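Local coordinates for exopolysaccharide biosynthesis protein (Pantoea stewartii subsp. stewartii DC283, PDB 6TGF) that modifies the glycan matrix of the bacterial biofilm, probably as a hydrolase, using a trimeric parallel beta-helix fold like that of bacteriophage tailspikes, at residues B[676-680]-B[690-694]; B[532-536]-B[660-664]. All blocks are in the same frame, centred on the assembly; numbering follows the deposited sequence.

Overall arrangement
Both contacts lie on the same side of the chain's centre, C-terminal to the parallel beta-helix, with centres 25 Å apart and nearest atoms about 15 Å apart. Contact 2 comes first along the chain and closes before contact 1 opens. It joins the edge strands 534-537 and 659-664 of two facing five-stranded antiparallel sheets, along one edge of a beta-sandwich. The second of these sheets ends at its other edge in strand 674-675, from which the chain runs directly into contact 1 and the small three-stranded sheet that follows. Contact 2 thus belongs to the sandwich, contact 1 to the exit from it, and both touch the third subunit of the trimer.

Contact 1: B[676-680]-B[690-694]; sequences APQRF and GANEQ
An antiparallel pairing opens the small three-stranded sheet 680-683/688-691/697-704, where the chain leaves the beta-sandwich. Segments 676-680 and 690-694 run in opposite directions (167° between their end-to-end vectors), and Phe-680 and Ala-691 form a hydrogen-bonded pair with CA atoms 5.5 Å apart. Both of its bonds are weak: Phe-680 N to Ala-691 O, 3.4 Å, and Ala-691 N to Phe-680 O, 3.3 Å. Past this bridge Arg-679 lies opposite Asn-692 and Gln-678 opposite Glu-693, and Arg-679 CA approaches Ala-691 O at 3.2 Å in a CA-H...O contact.

Phe-680, extended and with chi1 p, lays its ring over the neighbouring backbone. Gly-690 CA sits 3.7 Å from the centroid of the Phe-680 ring, 17° off the normal, a CH-pi contact at a position where a CB would clash with Phe-680 O. Phe-680 CE2 also meets Ala-691 CB, on the same face of the sheet, at 3.5 Å.

Glu-693 has left the strand, with phi/psi -73/-18; chi1 p, with chi2 -98° between wells and chi3 62°, brings its carboxylate back to Arg-679, whose side chain extends from an m chi1 (m, t, t). The backbone O atoms of Thr-573 and, weakly, Arg-585 of the second subunit also accept hydrogen bonds from this guanidinium, so the ion pair lies at a subunit interface. The salt bridge is bidentate: Arg-679 NE to Glu-693 OE1 at 3.2 Å and Arg-679 NH2 to Glu-693 OE2 at 2.9 Å.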
ATOM      1  N   ALA B 676     -33.554  42.703  10.468  1.00 53.37           N
ATOM      2  CA  ALA B 676     -33.259  42.679   9.016  1.00 52.32           C
ATOM      3  C   ALA B 676     -34.491  43.150   8.246  1.00 51.40           C
ATOM      4  O   ALA B 676     -35.566  42.570   8.392  1.00 51.00           O
ATOM      5  CB  ALA B 676     -32.840  41.293   8.596  1.00 52.30           C
ATOM      6  N   PRO B 677     -34.385  44.217   7.418  1.00 50.53           N
ATOM      7  CA  PRO B 677     -35.518  44.701   6.629  1.00 49.92           C
ATOM      8  C   PRO B 677     -36.047  43.650   5.641  1.00 49.09           C
ATOM      9  O   PRO B 677     -35.247  43.025   4.969  1.00 48.88           O
ATOM     10  CB  PRO B 677     -34.963  45.904   5.846  1.00 50.08           C
ATOM     11  CG  PRO B 677     -33.706  46.306   6.591  1.00 50.43           C
ATOM     12  CD  PRO B 677     -33.175  45.026   7.203  1.00 50.54           C
ATOM     13  N   GLN B 678     -37.373  43.495   5.578  1.00 48.45           N
ATOM     14  CA  GLN B 678     -38.076  42.575   4.642  1.00 47.74           C
ATOM     15  C   GLN B 678     -38.163  43.248   3.270  1.00 46.95           C
ATOM     16  O   GLN B 678     -38.952  44.200   3.133  1.00 47.08           O
ATOM     17  CB  GLN B 678     -39.471  42.232   5.167  1.00 47.93           C
ATOM     18  CG  GLN B 678     -39.463  41.597   6.548  1.00 48.26           C
ATOM     19  CD  GLN B 678     -40.848  41.406   7.113  1.00 48.38           C
ATOM     20  OE1 GLN B 678     -41.099  41.680   8.285  1.00 48.75           O
ATOM     21  NE2 GLN B 678     -41.761  40.933   6.281  1.00 48.24           N
ATOM     22  N   ARG B 679     -37.366  42.782   2.302  1.00 46.23           N
ATOM     23  CA  ARG B 679     -37.291  43.357   0.932  1.00 45.85           C
ATOM     24  C   ARG B 679     -37.002  42.251  -0.087  1.00 45.41           C
ATOM     25  O   ARG B 679     -36.325  41.273   0.282  1.00 45.51           O
ATOM     26  CB  ARG B 679     -36.170  44.397   0.828  1.00 45.87           C
ATOM     27  CG  ARG B 679     -36.246  45.535   1.834  1.00 45.98           C
ATOM     28  CD  ARG B 679     -34.937  46.296   1.880  1.00 46.09           C
ATOM     29  NE  ARG B 679     -34.955  47.387   2.842  1.00 46.29           N
ATOM     30  CZ  ARG B 679     -33.907  48.152   3.138  1.00 46.50           C
ATOM     31  NH1 ARG B 679     -32.742  47.949   2.544  1.00 46.48           N
ATOM     32  NH2 ARG B 679     -34.027  49.122   4.028  1.00 46.79           N
ATOM     33  N   PHE B 680     -37.491  42.422  -1.319  1.00 44.84           N
ATOM     34  CA  PHE B 680     -36.989  41.728  -2.534  1.00 44.71           C
ATOM     35  C   PHE B 680     -36.865  42.760  -3.661  1.00 44.77           C
ATOM     36  O   PHE B 680     -37.292  43.917  -3.480  1.00 44.89           O
ATOM     37  CB  PHE B 680     -37.860  40.514  -2.878  1.00 44.64           C
ATOM     38  CG  PHE B 680     -39.093  40.782  -3.705  1.00 44.67           C
ATOM     39  CD1 PHE B 680     -39.039  40.766  -5.092  1.00 44.65           C
ATOM     40  CD2 PHE B 680     -40.317  41.000  -3.094  1.00 44.77           C
ATOM     41  CE1 PHE B 680     -40.180  40.991  -5.848  1.00 44.71           C
ATOM     42  CE2 PHE B 680     -41.456  41.226  -3.853  1.00 44.84           C
ATOM     43  CZ  PHE B 680     -41.386  41.221  -5.227  1.00 44.76           C
ATOM     44  N   GLY B 690     -40.449  44.799  -6.858  1.00 45.49           N
ATOM     45  CA  GLY B 690     -39.880  44.568  -5.515  1.00 45.41           C
ATOM     46  C   GLY B 690     -40.925  44.732  -4.425  1.00 45.53           C
ATOM     47  O   GLY B 690     -42.118  44.831  -4.761  1.00 45.47           O
ATOM     48  N   ALA B 691     -40.490  44.754  -3.163  1.00 45.89           N
ATOM     49  CA  ALA B 691     -41.319  45.039  -1.968  1.00 46.36           C
ATOM     50  C   ALA B 691     -40.425  45.641  -0.879  1.00 47.03           C
ATOM     51  O   ALA B 691     -39.237  45.271  -0.830  1.00 47.19           O
ATOM     52  CB  ALA B 691     -42.001  43.777  -1.500  1.00 46.23           C
ATOM     53  N   ASN B 692     -40.964  46.546  -0.054  1.00 47.84           N
ATOM     54  CA  ASN B 692     -40.203  47.237   1.024  1.00 48.58           C
ATOM     55  C   ASN B 692     -40.730  46.784   2.392  1.00 49.11           C
ATOM     56  O   ASN B 692     -41.770  46.095   2.433  1.00 49.14           O
ATOM     57  CB  ASN B 692     -40.216  48.759   0.845  1.00 48.91           C
ATOM     58  CG  ASN B 692     -41.527  49.423   1.211  1.00 49.20           C
ATOM     59  OD1 ASN B 692     -42.490  48.762   1.594  1.00 49.62           O
ATOM     60  ND2 ASN B 692     -41.574  50.740   1.096  1.00 49.51           N
ATOM     61  N   GLU B 693     -40.026  47.167   3.462  1.00 49.81           N
ATOM     62  CA  GLU B 693     -40.292  46.731   4.862  1.00 50.28           C
ATOM     63  C   GLU B 693     -41.551  47.420   5.409  1.00 50.92           C
ATOM     64  O   GLU B 693     -42.085  46.934   6.423  1.00 51.29           O
ATOM     65  CB  GLU B 693     -39.089  47.011   5.767  1.00 50.31           C
ATOM     66  CG  GLU B 693     -38.685  48.474   5.854  1.00 50.29           C
ATOM     67  CD  GLU B 693     -37.542  48.873   4.938  1.00 50.11           C
ATOM     68  OE1 GLU B 693     -37.702  48.755   3.709  1.00 49.80           O
ATOM     69  OE2 GLU B 693     -36.488  49.290   5.458  1.00 50.16           O
ATOM     70  N   GLN B 694     -41.994  48.512   4.776  1.00 51.55           N
ATOM     71  CA  GLN B 694     -43.264  49.212   5.112  1.00 52.12           C
ATOM     72  C   GLN B 694     -44.451  48.381   4.607  1.00 51.91           C
ATOM     73  O   GLN B 694     -45.575  48.613   5.092  1.00 52.18           O
ATOM     74  CB  GLN B 694     -43.266  50.627   4.529  1.00 52.62           C
ATOM     75  CG  GLN B 694     -42.392  51.595   5.316  1.00 53.33           C
ATOM     76  CD  GLN B 694     -42.096  52.868   4.560  1.00 53.96           C
ATOM     77  OE1 GLN B 694     -41.916  52.866   3.343  1.00 54.43           O
ATOM     78  NE2 GLN B 694     -42.032  53.973   5.284  1.00 54.42           N
TER

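Contact 2: B[532-536]-B[660-664]; sequences RWLLE and VDAKM
Two edge strands of the beta-sandwich that follows the parallel beta-helix face each other here, 534-537 from one antiparallel sheet and 659-664 from the other, and side chains alone fill the space between them. The backbones stay well apart: the nearest CA atoms, those of Trp-533 and Met-664, are 7.2 Å from each other, and no hydrogen bond crosses. Trp-533 and Leu-535 direct their CA-to-CB bonds toward the opposite segment, as do Val-660, Ala-662 and Met-664, whereas Leu-534, Asp-661 and Lys-663 turn away. An inverse gamma turn centred on Asp-661 kinks 660-664, with a weak bond from Ala-662 N to Val-660 O (3.0 Å).

The indole of Trp-533 (chi1 m, chi2 -67°) spans Val-660, Ala-662 and Met-664. Trp-533 CH2 lies 4.0 Å from Val-660 CG1, Trp-533 CZ2 3.5 Å from Ala-662 CB and Trp-533 CG 3.5 Å from Met-664 CE. Met-664, at phi/psi 52/47, folds its side chain with chi1 -125°, between wells, and chi2 and chi3 both p, placing CE in CH-pi contact 3.6 Å from the centroid of the Trp-533 five-membered ring, 17° off the normal. Met-664 SD is oblique, 4.7 Å from the centroid of the Trp-533 five-membered ring, making a Met-aromatic contact. Leu-535 CD2 packs on Met-664 CG at 3.7 Å. Asn-527 of the second subunit also packs on Trp-533. With no polar bond between 532-536 and 660-664, their fit rests on shape and dispersion, the methionine methyl on the indole face giving it its most specific geometry.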
ATOM      1  N   ARG B 532     -26.424  20.085   5.839  1.00 42.25           N
ATOM      2  CA  ARG B 532     -25.829  19.610   7.115  1.00 42.99           C
ATOM      3  C   ARG B 532     -26.802  19.913   8.262  1.00 43.50           C
ATOM      4  O   ARG B 532     -26.755  19.198   9.283  1.00 43.97           O
ATOM      5  CB  ARG B 532     -24.481  20.310   7.304  1.00 43.20           C
ATOM      6  CG  ARG B 532     -23.580  19.722   8.381  1.00 43.77           C
ATOM      7  CD  ARG B 532     -22.158  20.216   8.182  1.00 43.89           C
ATOM      8  NE  ARG B 532     -21.502  20.610   9.422  1.00 44.29           N
ATOM      9  CZ  ARG B 532     -20.854  19.790  10.244  1.00 44.89           C
ATOM     10  NH1 ARG B 532     -20.767  18.497   9.980  1.00 45.06           N
ATOM     11  NH2 ARG B 532     -20.295  20.271  11.340  1.00 45.46           N
ATOM     12  N   TRP B 533     -27.659  20.926   8.079  1.00 43.68           N
ATOM     13  CA  TRP B 533     -28.550  21.507   9.118  1.00 44.15           C
ATOM     14  C   TRP B 533     -30.005  21.517   8.634  1.00 44.97           C
ATOM     15  O   TRP B 533     -30.321  22.314   7.729  1.00 44.73           O
ATOM     16  CB  TRP B 533     -28.060  22.916   9.464  1.00 43.62           C
ATOM     17  CG  TRP B 533     -26.588  22.976   9.728  1.00 43.12           C
ATOM     18  CD1 TRP B 533     -25.919  22.403  10.770  1.00 43.11           C
ATOM     19  CD2 TRP B 533     -25.591  23.631   8.923  1.00 42.53           C
ATOM     20  NE1 TRP B 533     -24.578  22.661  10.674  1.00 42.90           N
ATOM     21  CE2 TRP B 533     -24.346  23.414   9.553  1.00 42.52           C
ATOM     22  CE3 TRP B 533     -25.626  24.384   7.743  1.00 42.27           C
ATOM     23  CZ2 TRP B 533     -23.154  23.920   9.038  1.00 42.32           C
ATOM     24  CZ3 TRP B 533     -24.447  24.885   7.234  1.00 41.96           C
ATOM     25  CH2 TRP B 533     -23.228  24.655   7.876  1.00 41.97           C
ATOM     26  N   LEU B 534     -30.848  20.662   9.223  1.00 46.34           N
ATOM     27  CA  LEU B 534     -32.317  20.618   8.991  1.00 47.38           C
ATOM     28  C   LEU B 534     -33.028  21.039  10.283  1.00 48.68           C
ATOM     29  O   LEU B 534     -32.934  20.287  11.275  1.00 49.29           O
ATOM     30  CB  LEU B 534     -32.723  19.204   8.562  1.00 47.56           C
ATOM     31  CG  LEU B 534     -31.990  18.637   7.344  1.00 47.27           C
ATOM     32  CD1 LEU B 534     -32.365  17.181   7.119  1.00 47.61           C
ATOM     33  CD2 LEU B 534     -32.276  19.457   6.095  1.00 46.86           C
ATOM     34  N   LEU B 535     -33.694  22.200  10.267  1.00 49.59           N
ATOM     35  CA  LEU B 535     -34.406  22.789  11.435  1.00 50.62           C
ATOM     36  C   LEU B 535     -35.877  22.361  11.412  1.00 51.78           C
ATOM     37  O   LEU B 535     -36.491  22.408  10.327  1.00 51.70           O
ATOM     38  CB  LEU B 535     -34.280  24.316  11.392  1.00 50.36           C
ATOM     39  CG  LEU B 535     -32.881  24.870  11.658  1.00 50.15           C
ATOM     40  CD1 LEU B 535     -32.865  26.383  11.514  1.00 49.96           C
ATOM     41  CD2 LEU B 535     -32.386  24.464  13.039  1.00 50.55           C
ATOM     42  N   GLU B 536     -36.413  21.978  12.575  1.00 53.46           N
ATOM     43  CA  GLU B 536     -37.804  21.480  12.750  1.00 54.87           C
ATOM     44  C   GLU B 536     -38.542  22.365  13.761  1.00 55.78           C
ATOM     45  O   GLU B 536     -37.923  22.762  14.770  1.00 55.69           O
ATOM     46  CB  GLU B 536     -37.786  20.021  13.211  1.00 55.70           C
ATOM     47  CG  GLU B 536     -39.168  19.455  13.497  1.00 56.54           C
ATOM     48  CD  GLU B 536     -39.210  17.966  13.796  1.00 57.28           C
ATOM     49  OE1 GLU B 536     -38.142  17.317  13.759  1.00 56.98           O
ATOM     50  OE2 GLU B 536     -40.316  17.456  14.069  1.00 57.97           O
ATOM     51  N   VAL B 660     -18.474  29.505   8.633  1.00 38.77           N
ATOM     52  CA  VAL B 660     -19.866  29.403   9.156  1.00 39.03           C
ATOM     53  C   VAL B 660     -19.786  28.674  10.501  1.00 39.68           C
ATOM     54  O   VAL B 660     -19.729  27.429  10.499  1.00 39.66           O
ATOM     55  CB  VAL B 660     -20.808  28.696   8.160  1.00 38.65           C
ATOM     56  CG1 VAL B 660     -22.175  28.411   8.765  1.00 38.72           C
ATOM     57  CG2 VAL B 660     -20.957  29.495   6.873  1.00 38.34           C
ATOM     58  N   ASP B 661     -19.728  29.432  11.600  1.00 40.44           N
ATOM     59  CA  ASP B 661     -19.753  28.893  12.985  1.00 41.10           C
ATOM     60  C   ASP B 661     -21.195  28.488  13.294  1.00 41.64           C
ATOM     61  O   ASP B 661     -21.914  29.280  13.933  1.00 41.86           O
ATOM     62  CB  ASP B 661     -19.213  29.904  13.999  1.00 41.32           C
ATOM     63  CG  ASP B 661     -17.810  30.396  13.691  1.00 41.23           C
ATOM     64  OD1 ASP B 661     -17.083  29.686  12.969  1.00 41.09           O
ATOM     65  OD2 ASP B 661     -17.462  31.490  14.175  1.00 41.35           O
ATOM     66  N   ALA B 662     -21.597  27.306  12.819  1.00 42.08           N
ATOM     67  CA  ALA B 662     -22.975  26.773  12.919  1.00 42.75           C
ATOM     68  C   ALA B 662     -23.350  26.598  14.395  1.00 43.76           C
ATOM     69  O   ALA B 662     -22.600  25.915  15.121  1.00 43.86           O
ATOM     70  CB  ALA B 662     -23.085  25.475  12.157  1.00 42.55           C
ATOM     71  N   LYS B 663     -24.453  27.226  14.814  1.00 44.68           N
ATOM     72  CA  LYS B 663     -25.068  27.072  16.160  1.00 45.84           C
ATOM     73  C   LYS B 663     -26.365  26.272  16.004  1.00 46.22           C
ATOM     74  O   LYS B 663     -26.502  25.233  16.677  1.00 46.24           O
ATOM     75  CB  LYS B 663     -25.331  28.442  16.793  1.00 46.20           C
ATOM     76  CG  LYS B 663     -24.154  29.410  16.770  1.00 46.27           C
ATOM     77  CD  LYS B 663     -22.993  28.988  17.645  1.00 46.62           C
ATOM     78  CE  LYS B 663     -21.776  29.869  17.460  1.00 46.60           C
ATOM     79  NZ  LYS B 663     -20.590  29.313  18.150  1.00 47.04           N
ATOM     80  N   MET B 664     -27.270  26.755  15.145  1.00 46.78           N
ATOM     81  CA  MET B 664     -28.495  26.042  14.692  1.00 47.43           C
ATOM     82  C   MET B 664     -29.278  25.547  15.917  1.00 48.82           C
ATOM     83  O   MET B 664     -29.707  24.375  15.925  1.00 48.93           O
ATOM     84  CB  MET B 664     -28.101  24.869  13.786  1.00 47.04           C
ATOM     85  CG  MET B 664     -28.762  24.888  12.423  1.00 46.60           C
ATOM     86  SD  MET B 664     -28.383  26.344  11.412  1.00 46.05           S
ATOM     87  CE  MET B 664     -26.619  26.144  11.175  1.00 45.90           C
TER